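Local coordinates for PDZ domain protein (Parabacteroides distasonis, PDB 4L8N) that is of unknown function but binds magnesium and combines PDZ domains with a DUF4136 domain, at residues A[43-48]-A[93-98]; A[49-54]-A[79-84]. All blocks are in the same frame, centred on the assembly; numbering follows the deposited sequence.

Contact 1. Residues A[43-48]-A[93-98]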
loop_
_atom_site.group_PDB
_atom_site.type_symbol
_atom_site.label_atom_id
_atom_site.label_comp_id
_atom_site.label_asym_id
_atom_site.label_seq_id
_atom_site.Cartn_x
_atom_site.Cartn_y
_atom_site.Cartn_z
ATOM N N ALA A 43 -12.691 -38.385 -2.124
ATOM C CA ALA A 43 -14.045 -38.246 -1.556
ATOM C C ALA A 43 -14.726 -36.944 -2.013
ATOM O O ALA A 43 -15.954 -36.827 -1.941
ATOM C CB ALA A 43 -13.992 -38.305 -0.041
ATOM N N GLY A 44 -13.933 -35.995 -2.511
ATOM C CA GLY A 44 -14.482 -34.768 -3.050
ATOM C C GLY A 44 -14.382 -33.562 -2.163
ATOM O O GLY A 44 -15.076 -32.573 -2.423
ATOM N N ILE A 45 -13.510 -33.620 -1.130
ATOM C CA ILE A 45 -13.231 -32.472 -0.261
ATOM C C ILE A 45 -12.429 -31.477 -1.098
ATOM O O ILE A 45 -11.452 -31.867 -1.734
ATOM C CB ILE A 45 -12.505 -32.845 1.070
ATOM C CG1 ILE A 45 -13.292 -33.897 1.881
ATOM C CG2 ILE A 45 -12.201 -31.585 1.929
ATOM C CD1 ILE A 45 -14.542 -33.413 2.631
ATOM N N LYS A 46 -12.870 -30.221 -1.130
ATOM C CA LYS A 46 -12.253 -29.132 -1.901
ATOM C C LYS A 46 -11.805 -28.000 -0.980
ATOM O O LYS A 46 -12.326 -27.854 0.119
ATOM C CB LYS A 46 -13.255 -28.576 -2.950
ATOM C CG LYS A 46 -13.884 -29.635 -3.873
ATOM C CD LYS A 46 -12.990 -30.029 -5.063
ATOM C CE LYS A 46 -13.547 -31.179 -5.882
ATOM N NZ LYS A 46 -14.772 -30.800 -6.648
ATOM N N LYS A 47 -10.825 -27.211 -1.426
ATOM C CA LYS A 47 -10.336 -26.032 -0.719
ATOM C C LYS A 47 -11.486 -25.098 -0.362
ATOM O O LYS A 47 -12.408 -24.902 -1.179
ATOM C CB LYS A 47 -9.365 -25.252 -1.625
ATOM C CG LYS A 47 -7.892 -25.579 -1.496
ATOM C CD LYS A 47 -7.123 -24.720 -2.540
ATOM C CE LYS A 47 -5.747 -24.302 -2.109
ATOM N NZ LYS A 47 -4.755 -25.401 -2.288
ATOM N N TYR A 48 -11.420 -24.521 0.851
ATOM C CA TYR A 48 -12.320 -23.503 1.421
ATOM C C TYR A 48 -13.668 -24.105 1.825
ATOM O O TYR A 48 -14.553 -23.370 2.258
ATOM C CB TYR A 48 -12.434 -22.226 0.524
ATOM C CG TYR A 48 -11.060 -21.762 0.056
ATOM C CD1 TYR A 48 -10.018 -21.568 0.967
ATOM C CD2 TYR A 48 -10.762 -21.659 -1.300
ATOM C CE1 TYR A 48 -8.724 -21.272 0.540
ATOM C CE2 TYR A 48 -9.480 -21.337 -1.739
ATOM C CZ TYR A 48 -8.463 -21.136 -0.815
ATOM O OH TYR A 48 -7.195 -20.807 -1.245
ATOM N N VAL A 93 -20.214 -36.117 3.333
ATOM C CA VAL A 93 -18.991 -36.638 2.717
ATOM C C VAL A 93 -18.330 -37.655 3.664
ATOM O O VAL A 93 -17.950 -37.281 4.780
ATOM C CB VAL A 93 -17.970 -35.536 2.291
ATOM C CG1 VAL A 93 -16.771 -36.160 1.581
ATOM C CG2 VAL A 93 -18.600 -34.453 1.415
ATOM N N LEU A 94 -18.178 -38.924 3.221
ATOM C CA LEU A 94 -17.472 -39.906 4.026
ATOM C C LEU A 94 -15.987 -39.907 3.631
ATOM O O LEU A 94 -15.632 -40.306 2.506
ATOM C CB LEU A 94 -18.072 -41.309 3.894
ATOM C CG LEU A 94 -17.442 -42.369 4.806
ATOM C CD1 LEU A 94 -17.949 -42.240 6.240
ATOM C CD2 LEU A 94 -17.716 -43.750 4.288
ATOM N N VAL A 95 -15.119 -39.482 4.563
ATOM C CA VAL A 95 -13.693 -39.412 4.279
ATOM C C VAL A 95 -12.974 -40.608 4.916
ATOM O O VAL A 95 -12.966 -40.764 6.136
ATOM C CB VAL A 95 -13.088 -38.040 4.699
ATOM C CG1 VAL A 95 -11.571 -38.009 4.543
ATOM C CG2 VAL A 95 -13.719 -36.915 3.905
ATOM N N LYS A 96 -12.336 -41.429 4.065
ATOM C CA LYS A 96 -11.537 -42.570 4.496
ATOM C C LYS A 96 -10.193 -42.030 5.001
ATOM O O LYS A 96 -9.749 -40.967 4.548
ATOM C CB LYS A 96 -11.383 -43.617 3.365
ATOM C CG LYS A 96 -12.737 -44.152 2.859
ATOM C CD LYS A 96 -12.676 -45.469 2.077
ATOM C CE LYS A 96 -14.075 -46.046 1.918
ATOM N NZ LYS A 96 -14.074 -47.430 1.367
ATOM N N LYS A 97 -9.588 -42.704 5.986
ATOM C CA LYS A 97 -8.320 -42.256 6.562
ATOM C C LYS A 97 -7.146 -42.773 5.757
ATOM O O LYS A 97 -7.254 -43.790 5.057
ATOM C CB LYS A 97 -8.184 -42.699 8.028
ATOM C CG LYS A 97 -8.028 -41.544 9.013
ATOM C CD LYS A 97 -7.867 -42.033 10.454
ATOM C CE LYS A 97 -9.159 -42.237 11.211
ATOM N NZ LYS A 97 -8.907 -42.781 12.570
ATOM N N ASP A 98 -6.019 -42.060 5.856
ATOM C CA ASP A 98 -4.801 -42.464 5.189
ATOM C C ASP A 98 -3.817 -42.845 6.276
ATOM O O ASP A 98 -3.367 -42.007 7.069
ATOM C CB ASP A 98 -4.288 -41.384 4.224
ATOM C CG ASP A 98 -5.284 -41.055 3.123
ATOM O OD1 ASP A 98 -5.755 -42.007 2.442
ATOM O OD2 ASP A 98 -5.607 -39.854 2.954
#
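Ile-45 and Val-93 are brought together by their side-chain torsions: CG1 of Ile-45 stands anti to its own carbonyl carbon (chi1 -56°) and chi2 of -75° sets its CD1, while CG1 of Val-93 stands anti to its backbone N (chi1 -176°). The CD1 methyl of Ile-45 lies 3.7 Å from Val-93 CG1, the two side chains passing at a slant. Val-95, two residues further along the same strand, lays CG2 against the same CG1-CD1 arm, 3.7 Å from Ile-45 CG1, and here the side chains run about perpendicular. Ala-43, partly exposed, adds its CB, 3.9 Å from Val-93 CG1 and 3.6 Å from the carbonyl O of Leu-94. No hydrogen bond joins the segments; the contact is packing, mostly of apolar side chains. Gly-44, with positive phi, forms a Schellman motif after helix 39-43; at its backbone angles a CB would jam against the preceding carbonyl O. Ala-43 before it and Ile-45 after it both point toward the strand. The contact thus seats the C-terminal end of helix 39-43 and the loop after it against strand 91-101, with Ile-45 also reaching Leu-81 and Ile-83 of strand 78-84 and Ile-31 of strand 29-34.

Contact 2. Residues A[49-54]-A[79-84]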
loop_
_atom_site.group_PDB
_atom_site.type_symbol
_atom_site.label_atom_id
_atom_site.label_comp_id
_atom_site.label_asym_id
_atom_site.label_seq_id
_atom_site.Cartn_x
_atom_site.Cartn_y
_atom_site.Cartn_z
ATOM N N ASP A 49 -13.767 -25.450 1.838
ATOM C CA ASP A 49 -14.928 -26.160 2.363
ATOM C C ASP A 49 -15.005 -25.888 3.844
ATOM O O ASP A 49 -13.952 -25.759 4.494
ATOM C CB ASP A 49 -14.822 -27.689 2.124
ATOM C CG ASP A 49 -15.387 -28.209 0.820
ATOM O OD1 ASP A 49 -15.941 -27.399 0.050
ATOM O OD2 ASP A 49 -15.269 -29.437 0.564
ATOM N N VAL A 50 -16.247 -25.791 4.376
ATOM C CA VAL A 50 -16.512 -25.555 5.794
ATOM C C VAL A 50 -17.035 -26.838 6.430
ATOM O O VAL A 50 -18.064 -27.367 6.003
ATOM C CB VAL A 50 -17.481 -24.374 6.014
ATOM C CG1 VAL A 50 -17.863 -24.239 7.486
ATOM C CG2 VAL A 50 -16.874 -23.075 5.507
ATOM N N ILE A 51 -16.323 -27.341 7.451
ATOM C CA ILE A 51 -16.776 -28.516 8.198
ATOM C C ILE A 51 -17.859 -28.035 9.186
ATOM O O ILE A 51 -17.563 -27.298 10.136
ATOM C CB ILE A 51 -15.637 -29.289 8.901
ATOM C CG1 ILE A 51 -14.558 -29.759 7.890
ATOM C CG2 ILE A 51 -16.217 -30.454 9.743
ATOM C CD1 ILE A 51 -13.375 -30.422 8.509
ATOM N N GLU A 52 -19.115 -28.387 8.902
ATOM C CA GLU A 52 -20.253 -27.984 9.723
ATOM C C GLU A 52 -20.466 -28.963 10.873
ATOM O O GLU A 52 -20.717 -28.537 12.001
ATOM C CB GLU A 52 -21.531 -27.863 8.874
ATOM C CG GLU A 52 -21.485 -26.751 7.835
ATOM C CD GLU A 52 -21.702 -25.334 8.327
ATOM O OE1 GLU A 52 -22.082 -25.152 9.506
ATOM O OE2 GLU A 52 -21.516 -24.401 7.513
ATOM N N GLU A 53 -20.411 -30.274 10.574
ATOM C CA GLU A 53 -20.594 -31.346 11.551
ATOM C C GLU A 53 -19.571 -32.437 11.322
ATOM O O GLU A 53 -19.137 -32.663 10.188
ATOM C CB GLU A 53 -22.017 -31.962 11.512
ATOM C CG GLU A 53 -23.199 -31.001 11.416
ATOM C CD GLU A 53 -24.575 -31.634 11.254
ATOM O OE1 GLU A 53 -24.659 -32.874 11.073
ATOM O OE2 GLU A 53 -25.575 -30.880 11.305
ATOM N N ILE A 54 -19.188 -33.114 12.407
ATOM C CA ILE A 54 -18.287 -34.268 12.388
ATOM C C ILE A 54 -19.091 -35.441 12.957
ATOM O O ILE A 54 -19.634 -35.341 14.056
ATOM C CB ILE A 54 -16.955 -34.016 13.155
ATOM C CG1 ILE A 54 -16.245 -32.732 12.654
ATOM C CG2 ILE A 54 -16.041 -35.254 13.095
ATOM C CD1 ILE A 54 -15.124 -32.158 13.571
ATOM N N VAL A 79 -14.460 -41.091 8.598
ATOM C CA VAL A 79 -15.082 -39.916 9.222
ATOM C C VAL A 79 -16.139 -39.331 8.290
ATOM O O VAL A 79 -15.821 -38.930 7.163
ATOM C CB VAL A 79 -14.070 -38.820 9.668
ATOM C CG1 VAL A 79 -14.679 -37.911 10.733
ATOM C CG2 VAL A 79 -12.779 -39.435 10.187
ATOM N N LEU A 80 -17.395 -39.293 8.766
ATOM C CA LEU A 80 -18.518 -38.708 8.044
ATOM C C LEU A 80 -18.548 -37.197 8.326
ATOM O O LEU A 80 -18.624 -36.767 9.486
ATOM C CB LEU A 80 -19.864 -39.372 8.402
ATOM C CG LEU A 80 -21.083 -38.881 7.601
ATOM C CD1 LEU A 80 -20.918 -39.131 6.093
ATOM C CD2 LEU A 80 -22.355 -39.510 8.104
ATOM N N LEU A 81 -18.469 -36.397 7.256
ATOM C CA LEU A 81 -18.428 -34.950 7.366
ATOM C C LEU A 81 -19.638 -34.291 6.738
ATOM O O LEU A 81 -20.111 -34.708 5.683
ATOM C CB LEU A 81 -17.147 -34.458 6.676
ATOM C CG LEU A 81 -15.975 -33.973 7.543
ATOM C CD1 LEU A 81 -15.659 -34.913 8.696
ATOM C CD2 LEU A 81 -14.739 -33.762 6.692
ATOM N N THR A 82 -20.143 -33.269 7.404
ATOM C CA THR A 82 -21.209 -32.426 6.894
ATOM C C THR A 82 -20.498 -31.182 6.428
ATOM O O THR A 82 -19.922 -30.469 7.250
ATOM C CB THR A 82 -22.291 -32.188 7.943
ATOM O OG1 THR A 82 -22.847 -33.455 8.327
ATOM C CG2 THR A 82 -23.386 -31.242 7.450
ATOM N N ILE A 83 -20.457 -30.974 5.106
ATOM C CA ILE A 83 -19.748 -29.864 4.503
ATOM C C ILE A 83 -20.695 -28.807 3.948
ATOM O O ILE A 83 -21.790 -29.123 3.497
ATOM C CB ILE A 83 -18.795 -30.392 3.377
ATOM C CG1 ILE A 83 -17.674 -31.349 3.898
ATOM C CG2 ILE A 83 -18.216 -29.260 2.523
ATOM C CD1 ILE A 83 -16.648 -30.792 4.961
ATOM N N SER A 84 -20.231 -27.550 3.948
ATOM C CA SER A 84 -20.859 -26.439 3.265
ATOM C C SER A 84 -19.774 -25.664 2.481
ATOM O O SER A 84 -18.610 -25.567 2.904
ATOM C CB SER A 84 -21.651 -25.539 4.210
ATOM O OG SER A 84 -20.874 -24.572 4.894
#
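The carbonyl O of Thr-82 receives two backbone N-H groups, from Glu-52 N at 2.8 Å and, more weakly, from Glu-53 N at 3.4 Å. Two consecutive residues facing one are the signature of a classic beta bulge, and the pairing confirms it: Ile-51 lies across from Ile-83, but Thr-82 pairs with Glu-53, one residue later than regular register would give. Within the bulge, the return bond from Thr-82 N to Glu-53 O is almost straight, 176° at the hydrogen, although the donor sits tilted from the carbonyl plane. Before it, Val-50 and Ser-84 form a hydrogen-bonded pair in both directions.

The extra residue also carries a side-chain bond. A bend at chi2 (-78°) brings CD of Glu-52 round toward Ser-84. Its OE2 accepts the Ser-84 hydroxyl, OG, at 2.7 Å through the anti lone pair; the other oxygen, OE1, forms a salt bridge with Lys-28, so both carboxylate oxygens are held. Glu-53, by contrast, extends beyond CG and slants past Thr-82, with CB 3.6 Å from Thr-82 CB, while the Thr-82 hydroxyl bonds to Gln-92.

The face carrying Ile-51, Ile-54, Leu-81 and Ile-83 is apolar here. Ile-51 CG1 packs on Ile-83 CD1 at 3.7 Å, and Ile-54 CG2 lies 3.8 Å from Val-79 CG1, these last two side chains running side by side. Leu-71 of helix 67-71 touches Ile-54 and Leu-81 on this face. A bulged antiparallel strand pair, one face packed against a helix, fits the small, largely antiparallel beta fold of a PDZ domain.

Overall arrangement
Contacts 1 and 2 lie 9 Å apart, centre to centre, on the same side of the chain's centre. Along the chain, segments 43-48 and 49-54 follow directly, and 79-84 precedes 93-98, so the two partners of contact 2 fall between those of contact 1. Strands 78-84 and 91-101 are neighbours in one antiparallel six-stranded sheet, and probable hydrogen bonds join the contacts directly: Val-93 O lies 2.7 Å from Leu-81 N, and Val-95 N lies equally close to Val-79 O. Contact 2 pairs strands within the sheet, whereas contact 1 packs a helix end and the loop after it onto it; sharing this sheet is consistent with a single N-terminal PDZ domain, away from the magnesium-binding residues.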